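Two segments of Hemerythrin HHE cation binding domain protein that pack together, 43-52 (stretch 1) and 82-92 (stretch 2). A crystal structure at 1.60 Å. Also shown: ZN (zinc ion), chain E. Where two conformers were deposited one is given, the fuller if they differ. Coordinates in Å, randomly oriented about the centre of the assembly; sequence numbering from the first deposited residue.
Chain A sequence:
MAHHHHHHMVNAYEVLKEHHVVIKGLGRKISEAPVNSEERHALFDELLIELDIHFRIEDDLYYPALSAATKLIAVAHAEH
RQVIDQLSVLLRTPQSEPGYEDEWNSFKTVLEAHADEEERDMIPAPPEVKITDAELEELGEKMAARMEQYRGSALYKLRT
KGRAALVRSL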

# COMPACT_ATOMS: atom_id res chain seq x y z
N LEU A 43 11.36 -3.62 10.18
CA LEU A 43 10.84 -3.87 8.85
C LEU A 43 9.33 -3.66 8.80
O LEU A 43 8.80 -3.14 7.81
CB LEU A 43 11.21 -5.30 8.43
CG LEU A 43 12.66 -5.52 7.98
CD1 LEU A 43 12.84 -7.05 7.93
CD2 LEU A 43 12.98 -4.87 6.62
N PHE A 44 8.62 -4.05 9.86
CA PHE A 44 7.18 -3.85 9.87
C PHE A 44 6.83 -2.36 9.87
O PHE A 44 5.92 -1.95 9.16
CB PHE A 44 6.55 -4.54 11.07
CG PHE A 44 5.06 -4.45 11.09
CD1 PHE A 44 4.32 -5.07 10.10
CD2 PHE A 44 4.39 -3.76 12.10
CE1 PHE A 44 2.92 -4.98 10.09
CE2 PHE A 44 2.99 -3.69 12.11
CZ PHE A 44 2.27 -4.31 11.11
N ASP A 45 7.55 -1.55 10.66
CA ASP A 45 7.34 -0.09 10.58
C ASP A 45 7.59 0.42 9.16
O ASP A 45 6.88 1.33 8.69
CB ASP A 45 8.28 0.63 11.53
CG ASP A 45 7.84 0.56 12.97
OD1 ASP A 45 6.69 0.15 13.27
OD2 ASP A 45 8.67 0.95 13.82
N GLU A 46 8.64 -0.09 8.50
CA GLU A 46 8.93 0.37 7.14
C GLU A 46 7.79 0.03 6.21
O GLU A 46 7.39 0.85 5.37
CB GLU A 46 10.23 -0.28 6.64
CG GLU A 46 11.46 0.19 7.39
CD GLU A 46 12.72 -0.56 6.99
OE1 GLU A 46 13.00 -0.67 5.78
OE2 GLU A 46 13.42 -1.05 7.90
N LEU A 47 7.20 -1.16 6.39
CA LEU A 47 6.03 -1.56 5.59
C LEU A 47 4.85 -0.64 5.85
O LEU A 47 4.16 -0.23 4.90
CB LEU A 47 5.65 -3.01 5.90
CG LEU A 47 4.36 -3.50 5.23
CD1 LEU A 47 4.45 -3.40 3.69
CD2 LEU A 47 4.09 -4.97 5.63
N LEU A 48 4.61 -0.27 7.11
CA LEU A 48 3.49 0.61 7.41
C LEU A 48 3.67 1.95 6.70
O LEU A 48 2.68 2.54 6.23
CB LEU A 48 3.35 0.82 8.92
CG LEU A 48 2.90 -0.37 9.79
CD1 LEU A 48 2.92 -0.03 11.27
CD2 LEU A 48 1.53 -0.91 9.33
N ILE A 49 4.89 2.48 6.68
CA ILE A 49 5.15 3.75 5.98
C ILE A 49 4.81 3.62 4.50
O ILE A 49 4.08 4.44 3.93
CB ILE A 49 6.61 4.18 6.20
CG1 ILE A 49 6.85 4.56 7.67
CG2 ILE A 49 7.01 5.30 5.22
CD1 ILE A 49 8.29 4.73 8.03
N GLU A 50 5.35 2.58 3.85
CA GLU A 50 5.12 2.41 2.42
C GLU A 50 3.65 2.14 2.14
O GLU A 50 3.12 2.62 1.13
CB GLU A 50 6.01 1.27 1.86
CG GLU A 50 7.51 1.59 1.99
CD GLU A 50 7.89 2.95 1.45
OE1 GLU A 50 7.55 3.25 0.28
OE2 GLU A 50 8.55 3.71 2.19
N LEU A 51 2.98 1.39 3.01
CA LEU A 51 1.56 1.12 2.80
C LEU A 51 0.74 2.40 2.90
O LEU A 51 -0.13 2.65 2.06
CB LEU A 51 1.06 0.08 3.82
CG LEU A 51 -0.43 -0.28 3.82
CD1 LEU A 51 -0.92 -0.58 2.41
CD2 LEU A 51 -0.72 -1.46 4.76
N ASP A 52 0.98 3.20 3.94
CA ASP A 52 0.33 4.50 4.10
C ASP A 52 0.41 5.31 2.82
O ASP A 52 -0.61 5.78 2.30
CB ASP A 52 0.99 5.25 5.26
CG ASP A 52 0.41 6.62 5.52
OD1 ASP A 52 -0.76 6.86 5.17
OD2 ASP A 52 1.13 7.47 6.07
N GLN A 82 -10.41 -3.83 3.04
CA GLN A 82 -10.02 -5.19 3.39
C GLN A 82 -8.64 -5.20 4.02
O GLN A 82 -8.40 -5.86 5.04
CB GLN A 82 -10.02 -6.07 2.14
CG GLN A 82 -11.41 -6.46 1.59
CD GLN A 82 -12.14 -7.38 2.56
OE1 GLN A 82 -12.50 -6.98 3.67
NE2 GLN A 82 -12.30 -8.66 2.17
N VAL A 83 -7.70 -4.50 3.40
CA VAL A 83 -6.34 -4.47 3.93
C VAL A 83 -6.30 -3.77 5.28
O VAL A 83 -5.67 -4.25 6.23
CB VAL A 83 -5.41 -3.82 2.90
CG1 VAL A 83 -4.02 -3.65 3.48
CG2 VAL A 83 -5.34 -4.67 1.66
N ILE A 84 -6.97 -2.61 5.40
CA ILE A 84 -6.93 -1.85 6.66
C ILE A 84 -7.60 -2.64 7.78
O ILE A 84 -7.10 -2.68 8.92
CB ILE A 84 -7.56 -0.46 6.46
CG1 ILE A 84 -6.72 0.40 5.51
CG2 ILE A 84 -7.69 0.25 7.79
CD1 ILE A 84 -7.44 1.67 5.06
N ASP A 85 -8.72 -3.31 7.49
CA ASP A 85 -9.41 -4.10 8.50
C ASP A 85 -8.54 -5.25 8.97
O ASP A 85 -8.53 -5.59 10.16
CB ASP A 85 -10.74 -4.64 7.96
CG ASP A 85 -11.88 -3.65 8.12
OD1 ASP A 85 -11.62 -2.50 8.54
OD2 ASP A 85 -13.03 -4.04 7.82
N GLN A 86 -7.82 -5.88 8.05
CA GLN A 86 -6.97 -7.00 8.46
C GLN A 86 -5.77 -6.50 9.25
O GLN A 86 -5.30 -7.18 10.15
CB GLN A 86 -6.51 -7.79 7.23
CG GLN A 86 -5.86 -9.12 7.55
CD GLN A 86 -6.83 -10.15 8.13
OE1 GLN A 86 -7.93 -10.35 7.61
NE2 GLN A 86 -6.42 -10.80 9.21
N LEU A 87 -5.25 -5.33 8.89
CA LEU A 87 -4.15 -4.76 9.66
C LEU A 87 -4.58 -4.51 11.10
O LEU A 87 -3.80 -4.75 12.03
CB LEU A 87 -3.67 -3.45 9.00
CG LEU A 87 -2.57 -2.72 9.79
CD1 LEU A 87 -1.33 -3.57 9.99
CD2 LEU A 87 -2.23 -1.39 9.10
N SER A 88 -5.82 -4.06 11.30
CA SER A 88 -6.32 -3.87 12.66
C SER A 88 -6.33 -5.18 13.45
O SER A 88 -5.99 -5.21 14.64
CB SER A 88 -7.73 -3.26 12.63
OG SER A 88 -7.66 -1.96 12.07
N VAL A 89 -6.73 -6.28 12.80
CA VAL A 89 -6.70 -7.57 13.48
C VAL A 89 -5.26 -7.96 13.80
O VAL A 89 -4.98 -8.48 14.90
CB VAL A 89 -7.40 -8.64 12.64
CG1 VAL A 89 -7.34 -10.00 13.35
CG2 VAL A 89 -8.85 -8.24 12.39
N LEU A 90 -4.34 -7.75 12.85
CA LEU A 90 -2.94 -8.12 13.05
C LEU A 90 -2.36 -7.42 14.27
O LEU A 90 -1.69 -8.04 15.10
CB LEU A 90 -2.12 -7.78 11.80
CG LEU A 90 -0.60 -7.93 11.93
CD1 LEU A 90 -0.25 -9.40 12.28
CD2 LEU A 90 0.05 -7.53 10.64
N LEU A 91 -2.61 -6.12 14.39
CA LEU A 91 -2.05 -5.35 15.48
C LEU A 91 -2.61 -5.74 16.84
O LEU A 91 -2.02 -5.37 17.86
CB LEU A 91 -2.27 -3.86 15.23
CG LEU A 91 -1.62 -3.34 13.95
CD1 LEU A 91 -2.00 -1.91 13.70
CD2 LEU A 91 -0.09 -3.50 14.05
N ARG A 92 -3.71 -6.50 16.90
CA ARG A 92 -4.16 -6.96 18.20
C ARG A 92 -3.44 -8.22 18.69
O ARG A 92 -3.70 -8.66 19.82
CB ARG A 92 -5.67 -7.18 18.18
CG ARG A 92 -6.44 -5.87 18.07
CD ARG A 92 -7.91 -6.05 18.40
NE ARG A 92 -8.64 -6.66 17.30
CZ ARG A 92 -9.21 -5.98 16.31
NH1 ARG A 92 -9.86 -6.62 15.35
NH2 ARG A 92 -9.12 -4.66 16.27
ZN ZN E . 15.33 -2.28 6.77
O HOH W 1 16.67 -3.90 5.46

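Phe44 anchors the apolar centre of the contact: its CB points toward the second helix, and chi1 near 180° (t) carries the ring out among three leucines. Leu87 CD1 lies 3.8 Å from Phe44 CZ and Leu91 CD2 lies 3.6 Å from Phe44 CE2, both at the ring edge, while Leu90 CD2 approaches Phe44 CE1 at 3.9 Å. Leu87 also reaches the next turn of stretch 1, where its CD2 meets Leu48 CD2 at 3.8 Å; the CB of Leu48 points sideways, but the end of its side chain comes nearer. Farther along, Leu51 CD2 and Val83 CG1 touch more loosely at 4.2 Å. The helices run nearly antiparallel, at 156°, so advancing from Phe44 to Leu51 means retreating from Leu91 to Val83. Their axes come no closer than 13.0 Å, a gap bridged by side chains alone, and only 245 Å² is buried. No hydrogen bond crosses; the contacts between the stretches are all between apolar side chains, packing that typically favours exclusion of water, while backbone hydrogen bonds run within each helix, such as Leu48 N to Phe44 O (3.0 Å) and Leu87 N to Val83 O (2.9 Å). Polar residues lie outside this apolar seam: Asp85, Gln86 and Ser88 make no contact with stretch 1, and Glu46, also out of reach of the partner helix, binds zinc through OE2 (Glu46 OE2 to ZN, 2.5 Å), with a water as another ligand.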